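Local coordinates for protein dihydropteroate synthase (Stenotrophomonas maltophilia, PDB 7L6P) that probably condenses para-aminobenzoate with 6-hydroxymethyl-7,8-dihydropterin diphosphate to give 7,8-dihydropteroate, the immediate precursor of folate derivatives, at residues N194-L199 with G224-A229; G125-I130 with V147-M152. All coordinates share one frame; numbering follows the deposited sequence.

In the fold
The (beta/alpha)8 barrel of dihydropteroate synthase illustrates how a closed parallel sheet is built from repeated beta-alpha-beta steps. Contact 2 pairs strands 126-129 and 149-152, contact 1 pairs 195-198 with 227-229, and the centres of the two contacts are about 9 Å apart. They are joined directly because 149-152 and 195-198 are neighbours: Leu-196 O lies 2.8 Å from Leu-151 N, and Asp-198 N 2.9 Å from Leu-151 O, both probable hydrogen bonds. A bound imidazole, probably from the crystallisation liquor, lies in the active site, about 3 Å from the side chain of Asn-128 in contact 2 and about 4 Å from that of Asp-198 in contact 1.

Contact 1: N194-L199 with G224-A229; sequences NLLIDL and GVPMLA
Ile-197 and Val-225 meet methyl to methyl, CG2 of the isoleucine 3.5 Å from CG2 of the valine, their side chains set roughly perpendicular. Ile-197 CG1 is tucked between N and C of its own backbone (chi1 57°), and from there also approaches Met-227 CB at 4.1 Å. Farther along, the sulphur of Met-227 reaches the branch point of Leu-199. Leu-196, whose side chain does not share the face of Ile-197, lays its CG 4.0 Å from Pro-226 CB.

Two nearly straight backbone bonds hold the parallel strands together: Ile-197 N to Pro-226 O, and Leu-228 N to Ile-197 O, each 2.9 Å. Beyond them the strands part, and a water accepts a hydrogen bond from Leu-199 N at 3.0 Å; its link to Leu-228 O is implausibly short and therefore doubtful. At this polar edge Asp-198 OD2 rests against Leu-228 CD2 at 3.4 Å, while its OD1 accepts a hydrogen bond from Gly-200 N.

The pair belongs to a beta-alpha-beta unit completed by helix 207-215. Helix 170-188 packs on Ile-197 and Leu-199, strand 149-152 borders 195-198, and Ile-267 of strand 267-270 touches Leu-196 and Leu-228.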
ATOM      1  N   ASN A 194       6.930  -9.129 -28.119  1.00 62.90           N
ATOM      2  CA  ASN A 194       5.679  -8.427 -28.331  1.00 62.99           C
ATOM      3  C   ASN A 194       4.514  -9.045 -27.568  1.00 58.49           C
ATOM      4  O   ASN A 194       3.363  -8.801 -27.931  1.00 57.61           O
ATOM      5  CB  ASN A 194       5.367  -8.349 -29.827  1.00 59.10           C
ATOM      6  CG  ASN A 194       6.117  -7.215 -30.511  1.00 63.02           C
ATOM      7  OD1 ASN A 194       6.475  -6.229 -29.871  1.00 64.39           O
ATOM      8  ND2 ASN A 194       6.327  -7.331 -31.809  1.00 61.68           N
ATOM      9  N   LEU A 195       4.772  -9.798 -26.493  1.00 59.19           N
ATOM     10  CA  LEU A 195       3.691 -10.443 -25.749  1.00 58.89           C
ATOM     11  C   LEU A 195       3.783 -10.194 -24.243  1.00 56.73           C
ATOM     12  O   LEU A 195       4.851 -10.326 -23.633  1.00 55.18           O
ATOM     13  CB  LEU A 195       3.672 -11.951 -26.019  1.00 57.64           C
ATOM     14  CG  LEU A 195       3.251 -12.273 -27.454  1.00 60.43           C
ATOM     15  CD1 LEU A 195       3.710 -13.678 -27.892  1.00 58.57           C
ATOM     16  CD2 LEU A 195       1.742 -12.105 -27.592  1.00 53.65           C
ATOM     17  N   LEU A 196       2.632  -9.889 -23.644  1.00 55.60           N
ATOM     18  CA  LEU A 196       2.478  -9.780 -22.204  1.00 53.39           C
ATOM     19  C   LEU A 196       1.277 -10.615 -21.807  1.00 53.54           C
ATOM     20  O   LEU A 196       0.418 -10.913 -22.635  1.00 54.31           O
ATOM     21  CB  LEU A 196       2.255  -8.329 -21.738  1.00 51.38           C
ATOM     22  CG  LEU A 196       3.322  -7.283 -22.045  1.00 56.99           C
ATOM     23  CD1 LEU A 196       3.260  -6.854 -23.505  1.00 54.50           C
ATOM     24  CD2 LEU A 196       3.175  -6.071 -21.107  1.00 49.27           C
ATOM     25  N   ILE A 197       1.216 -10.979 -20.529  1.00 50.85           N
ATOM     26  CA  ILE A 197       0.052 -11.652 -19.976  1.00 49.01           C
ATOM     27  C   ILE A 197      -0.593 -10.744 -18.939  1.00 54.54           C
ATOM     28  O   ILE A 197       0.039  -9.858 -18.343  1.00 52.55           O
ATOM     29  CB  ILE A 197       0.400 -13.008 -19.346  1.00 48.97           C
ATOM     30  CG1 ILE A 197       1.460 -12.798 -18.268  1.00 50.14           C
ATOM     31  CG2 ILE A 197       0.881 -14.000 -20.448  1.00 48.73           C
ATOM     32  CD1 ILE A 197       1.741 -14.020 -17.447  1.00 54.96           C
ATOM     33  N   ASP A 198      -1.873 -11.004 -18.710  1.00 54.29           N
ATOM     34  CA  ASP A 198      -2.675 -10.287 -17.739  1.00 47.79           C
ATOM     35  C   ASP A 198      -3.622 -11.301 -17.121  1.00 50.74           C
ATOM     36  O   ASP A 198      -4.331 -12.011 -17.851  1.00 49.63           O
ATOM     37  CB  ASP A 198      -3.420  -9.159 -18.443  1.00 49.50           C
ATOM     38  CG  ASP A 198      -4.334  -8.368 -17.528  1.00 52.93           C
ATOM     39  OD1 ASP A 198      -4.513  -8.741 -16.345  1.00 52.45           O
ATOM     40  OD2 ASP A 198      -4.912  -7.378 -18.039  1.00 55.54           O
ATOM     41  N   LEU A 199      -3.626 -11.390 -15.786  1.00 48.79           N
ATOM     42  CA  LEU A 199      -4.442 -12.424 -15.158  1.00 48.03           C
ATOM     43  C   LEU A 199      -5.927 -12.089 -15.192  1.00 48.87           C
ATOM     44  O   LEU A 199      -6.754 -12.976 -14.949  1.00 51.38           O
ATOM     45  CB  LEU A 199      -3.961 -12.672 -13.724  1.00 48.96           C
ATOM     46  CG  LEU A 199      -2.504 -13.149 -13.570  1.00 52.29           C
ATOM     47  CD1 LEU A 199      -2.171 -13.473 -12.122  1.00 45.03           C
ATOM     48  CD2 LEU A 199      -2.211 -14.366 -14.492  1.00 51.48           C
ATOM     49  N   GLY A 224       7.548 -16.527 -18.904  1.00 55.22           N
ATOM     50  CA  GLY A 224       8.622 -15.790 -19.538  1.00 51.74           C
ATOM     51  C   GLY A 224       8.240 -14.514 -20.254  1.00 57.18           C
ATOM     52  O   GLY A 224       9.014 -14.041 -21.086  1.00 62.43           O
ATOM     53  N   VAL A 225       7.076 -13.936 -19.968  1.00 55.95           N
ATOM     54  CA  VAL A 225       6.649 -12.675 -20.573  1.00 49.64           C
ATOM     55  C   VAL A 225       6.266 -11.725 -19.448  1.00 54.90           C
ATOM     56  O   VAL A 225       5.875 -12.168 -18.357  1.00 55.15           O
ATOM     57  CB  VAL A 225       5.450 -12.873 -21.536  1.00 52.08           C
ATOM     58  CG1 VAL A 225       5.847 -13.668 -22.755  1.00 56.51           C
ATOM     59  CG2 VAL A 225       4.330 -13.558 -20.816  1.00 48.57           C
ATOM     60  N   PRO A 226       6.329 -10.417 -19.691  1.00 50.40           N
ATOM     61  CA  PRO A 226       5.911  -9.462 -18.661  1.00 53.00           C
ATOM     62  C   PRO A 226       4.446  -9.648 -18.278  1.00 55.28           C
ATOM     63  O   PRO A 226       3.598 -10.017 -19.101  1.00 51.06           O
ATOM     64  CB  PRO A 226       6.146  -8.095 -19.319  1.00 47.56           C
ATOM     65  CG  PRO A 226       7.210  -8.354 -20.358  1.00 54.42           C
ATOM     66  CD  PRO A 226       6.929  -9.755 -20.862  1.00 53.97           C
ATOM     67  N   MET A 227       4.166  -9.382 -17.006  1.00 51.33           N
ATOM     68  CA  MET A 227       2.853  -9.560 -16.428  1.00 50.23           C
ATOM     69  C   MET A 227       2.287  -8.203 -16.045  1.00 51.46           C
ATOM     70  O   MET A 227       2.928  -7.439 -15.316  1.00 50.56           O
ATOM     71  CB  MET A 227       2.908 -10.476 -15.208  1.00 50.02           C
ATOM     72  CG  MET A 227       1.519 -10.784 -14.617  1.00 48.43           C
ATOM     73  SD  MET A 227       1.553 -12.212 -13.524  1.00 47.98           S
ATOM     74  CE  MET A 227       2.928 -11.718 -12.442  1.00 48.52           C
ATOM     75  N   LEU A 228       1.085  -7.920 -16.527  1.00 49.29           N
ATOM     76  CA  LEU A 228       0.370  -6.706 -16.208  1.00 50.06           C
ATOM     77  C   LEU A 228      -0.735  -7.039 -15.214  1.00 55.84           C
ATOM     78  O   LEU A 228      -1.467  -8.027 -15.389  1.00 52.58           O
ATOM     79  CB  LEU A 228      -0.204  -6.092 -17.487  1.00 52.37           C
ATOM     80  CG  LEU A 228      -1.031  -4.804 -17.384  1.00 56.49           C
ATOM     81  CD1 LEU A 228      -0.897  -3.977 -18.670  1.00 57.24           C
ATOM     82  CD2 LEU A 228      -2.497  -5.129 -17.118  1.00 54.61           C
ATOM     83  N   ALA A 229      -0.884  -6.201 -14.188  1.00 53.39           N
ATOM     84  CA  ALA A 229      -1.896  -6.439 -13.163  1.00 47.93           C
ATOM     85  C   ALA A 229      -2.774  -5.213 -13.049  1.00 52.53           C
ATOM     86  O   ALA A 229      -2.270  -4.086 -12.952  1.00 53.65           O
ATOM     87  CB  ALA A 229      -1.272  -6.773 -11.808  1.00 48.47           C
TER
HETATM   88  O   HOH W   1      -2.252  -9.680 -13.777  1.00 46.24           O

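Contact 2: G125-I130 with V147-M152; sequences GMINDI and VPVVLM
Ile-127 is gripped through both backbone polar atoms: its N donates to Pro-148 O at 3.0 Å, and its O accepts from Val-150 N at 2.9 Å, a regular parallel ladder in strands only 9° from parallel. The same residue also packs against two valines. Its CG1, anti to the carbonyl carbon (chi1 -67°), lies 4.0 Å from Val-147 CG2, and its CB is as close to Val-149 CG2. On the opposite face the side chains of Asn-128 and Val-150 run alongside each other in the same direction; the amide oxygen OD1 comes within 3.3 Å of Val-150 CB, while ND2 donates to Asp-69 OD2, a bond that would fix the amide's rotation.

Toward the C-terminal ends the ladder slackens. Asp-129 N to Val-150 O and Met-152 N to Asp-129 O are both weak, at 3.4 Å, and the CA atoms of Asp-129 and Leu-151 stand 6.1 Å apart. In the carboxylate of Asp-129, OD1 accepts from Tyr-131 N and OD2 from Leu-133 N. Side chains still pack at this loose end: Met-152, bent at chi3 (82°), brings CE to 3.6 Å from CB of the partly exposed Ile-130.

Helix 138-145 links the strands as a beta-alpha-beta crossover. Helix 113-121 covers Ile-127 and Val-147, while strands 106-109 and 195-198 flank the pair in the barrel.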
ATOM      1  N   GLY A 125       0.794   2.360 -29.630  1.00 65.50           N
ATOM      2  CA  GLY A 125       1.972   1.514 -29.632  1.00 62.98           C
ATOM      3  C   GLY A 125       1.839   0.274 -28.773  1.00 63.61           C
ATOM      4  O   GLY A 125       2.839  -0.314 -28.348  1.00 61.28           O
ATOM      5  N   MET A 126       0.600  -0.113 -28.484  1.00 64.55           N
ATOM      6  CA  MET A 126       0.292  -1.276 -27.665  1.00 59.49           C
ATOM      7  C   MET A 126      -1.192  -1.591 -27.809  1.00 60.69           C
ATOM      8  O   MET A 126      -2.004  -0.698 -28.071  1.00 61.98           O
ATOM      9  CB  MET A 126       0.662  -1.041 -26.193  1.00 58.96           C
ATOM     10  CG  MET A 126       0.200  -2.158 -25.275  1.00 59.94           C
ATOM     11  SD  MET A 126       0.718  -1.993 -23.569  1.00 57.88           S
ATOM     12  CE  MET A 126       2.478  -2.282 -23.738  1.00 57.35           C
ATOM     13  N   ILE A 127      -1.521  -2.880 -27.718  1.00 60.20           N
ATOM     14  CA  ILE A 127      -2.893  -3.369 -27.706  1.00 58.81           C
ATOM     15  C   ILE A 127      -3.128  -4.076 -26.379  1.00 58.26           C
ATOM     16  O   ILE A 127      -2.354  -4.962 -25.995  1.00 55.62           O
ATOM     17  CB  ILE A 127      -3.175  -4.319 -28.887  1.00 60.51           C
ATOM     18  CG1 ILE A 127      -3.108  -3.545 -30.204  1.00 62.61           C
ATOM     19  CG2 ILE A 127      -4.529  -5.000 -28.721  1.00 54.21           C
ATOM     20  CD1 ILE A 127      -3.104  -4.408 -31.427  1.00 60.77           C
ATOM     21  N   ASN A 128      -4.193  -3.697 -25.686  1.00 58.23           N
ATOM     22  CA  ASN A 128      -4.570  -4.299 -24.411  1.00 58.87           C
ATOM     23  C   ASN A 128      -5.914  -4.989 -24.621  1.00 58.94           C
ATOM     24  O   ASN A 128      -6.937  -4.315 -24.776  1.00 59.85           O
ATOM     25  CB  ASN A 128      -4.649  -3.223 -23.324  1.00 60.28           C
ATOM     26  CG  ASN A 128      -4.730  -3.796 -21.920  1.00 61.15           C
ATOM     27  OD1 ASN A 128      -4.395  -4.955 -21.685  1.00 61.17           O
ATOM     28  ND2 ASN A 128      -5.199  -2.978 -20.975  1.00 62.35           N
ATOM     29  N   ASP A 129      -5.921  -6.326 -24.661  1.00 59.57           N
ATOM     30  CA  ASP A 129      -7.096  -7.078 -25.116  1.00 58.21           C
ATOM     31  C   ASP A 129      -7.689  -7.919 -23.987  1.00 57.47           C
ATOM     32  O   ASP A 129      -7.085  -8.912 -23.563  1.00 58.06           O
ATOM     33  CB  ASP A 129      -6.733  -7.967 -26.305  1.00 55.31           C
ATOM     34  CG  ASP A 129      -7.934  -8.767 -26.832  1.00 57.74           C
ATOM     35  OD1 ASP A 129      -9.096  -8.549 -26.396  1.00 56.80           O
ATOM     36  OD2 ASP A 129      -7.707  -9.624 -27.696  1.00 56.44           O
ATOM     37  N   ILE A 130      -8.899  -7.555 -23.542  1.00 55.58           N
ATOM     38  CA  ILE A 130      -9.582  -8.342 -22.514  1.00 56.81           C
ATOM     39  C   ILE A 130      -9.905  -9.759 -22.998  1.00 57.20           C
ATOM     40  O   ILE A 130     -10.077 -10.669 -22.178  1.00 57.45           O
ATOM     41  CB  ILE A 130     -10.883  -7.650 -22.046  1.00 58.55           C
ATOM     42  CG1 ILE A 130     -11.887  -7.513 -23.192  1.00 58.83           C
ATOM     43  CG2 ILE A 130     -10.614  -6.289 -21.429  1.00 59.82           C
ATOM     44  CD1 ILE A 130     -13.314  -7.211 -22.696  1.00 52.87           C
ATOM     45  N   VAL A 147       2.948  -4.284 -32.679  1.00 64.26           N
ATOM     46  CA  VAL A 147       3.091  -3.665 -31.365  1.00 61.10           C
ATOM     47  C   VAL A 147       2.881  -4.711 -30.278  1.00 59.64           C
ATOM     48  O   VAL A 147       2.198  -5.718 -30.509  1.00 58.84           O
ATOM     49  CB  VAL A 147       2.123  -2.488 -31.212  1.00 61.44           C
ATOM     50  CG1 VAL A 147       2.347  -1.500 -32.330  1.00 61.71           C
ATOM     51  CG2 VAL A 147       0.679  -2.988 -31.219  1.00 64.16           C
ATOM     52  N   PRO A 148       3.423  -4.513 -29.082  1.00 60.26           N
ATOM     53  CA  PRO A 148       3.168  -5.465 -27.991  1.00 60.33           C
ATOM     54  C   PRO A 148       1.681  -5.602 -27.687  1.00 55.70           C
ATOM     55  O   PRO A 148       0.896  -4.673 -27.874  1.00 58.21           O
ATOM     56  CB  PRO A 148       3.934  -4.852 -26.808  1.00 60.16           C
ATOM     57  CG  PRO A 148       5.054  -4.087 -27.462  1.00 59.49           C
ATOM     58  CD  PRO A 148       4.455  -3.523 -28.725  1.00 61.06           C
ATOM     59  N   VAL A 149       1.286  -6.799 -27.259  1.00 52.79           N
ATOM     60  CA  VAL A 149      -0.119  -7.125 -27.032  1.00 54.51           C
ATOM     61  C   VAL A 149      -0.242  -7.819 -25.683  1.00 54.63           C
ATOM     62  O   VAL A 149       0.534  -8.727 -25.368  1.00 54.03           O
ATOM     63  CB  VAL A 149      -0.711  -8.015 -28.148  1.00 57.03           C
ATOM     64  CG1 VAL A 149      -2.152  -8.391 -27.801  1.00 58.18           C
ATOM     65  CG2 VAL A 149      -0.646  -7.330 -29.517  1.00 56.04           C
ATOM     66  N   VAL A 150      -1.203  -7.383 -24.884  1.00 53.40           N
ATOM     67  CA  VAL A 150      -1.476  -7.988 -23.586  1.00 53.06           C
ATOM     68  C   VAL A 150      -2.535  -9.072 -23.758  1.00 54.46           C
ATOM     69  O   VAL A 150      -3.668  -8.785 -24.155  1.00 56.65           O
ATOM     70  CB  VAL A 150      -1.945  -6.927 -22.583  1.00 50.80           C
ATOM     71  CG1 VAL A 150      -2.177  -7.554 -21.248  1.00 50.24           C
ATOM     72  CG2 VAL A 150      -0.916  -5.830 -22.481  1.00 55.93           C
ATOM     73  N   LEU A 151      -2.187 -10.309 -23.428  1.00 51.90           N
ATOM     74  CA  LEU A 151      -3.149 -11.398 -23.449  1.00 51.70           C
ATOM     75  C   LEU A 151      -3.773 -11.499 -22.061  1.00 54.52           C
ATOM     76  O   LEU A 151      -3.127 -11.949 -21.106  1.00 53.86           O
ATOM     77  CB  LEU A 151      -2.490 -12.709 -23.856  1.00 50.05           C
ATOM     78  CG  LEU A 151      -1.723 -12.658 -25.185  1.00 52.90           C
ATOM     79  CD1 LEU A 151      -1.091 -14.017 -25.517  1.00 46.16           C
ATOM     80  CD2 LEU A 151      -2.601 -12.155 -26.323  1.00 52.00           C
ATOM     81  N   MET A 152      -5.026 -11.080 -21.950  1.00 52.44           N
ATOM     82  CA  MET A 152      -5.741 -11.185 -20.692  1.00 53.29           C
ATOM     83  C   MET A 152      -6.534 -12.483 -20.648  1.00 50.38           C
ATOM     84  O   MET A 152      -6.924 -13.029 -21.682  1.00 48.98           O
ATOM     85  CB  MET A 152      -6.685 -10.004 -20.501  1.00 50.64           C
ATOM     86  CG  MET A 152      -7.027  -9.777 -19.043  1.00 53.36           C
ATOM     87  SD  MET A 152      -8.257  -8.488 -18.783  1.00 53.24           S
ATOM     88  CE  MET A 152      -9.749  -9.422 -19.100  1.00 52.52           C
TER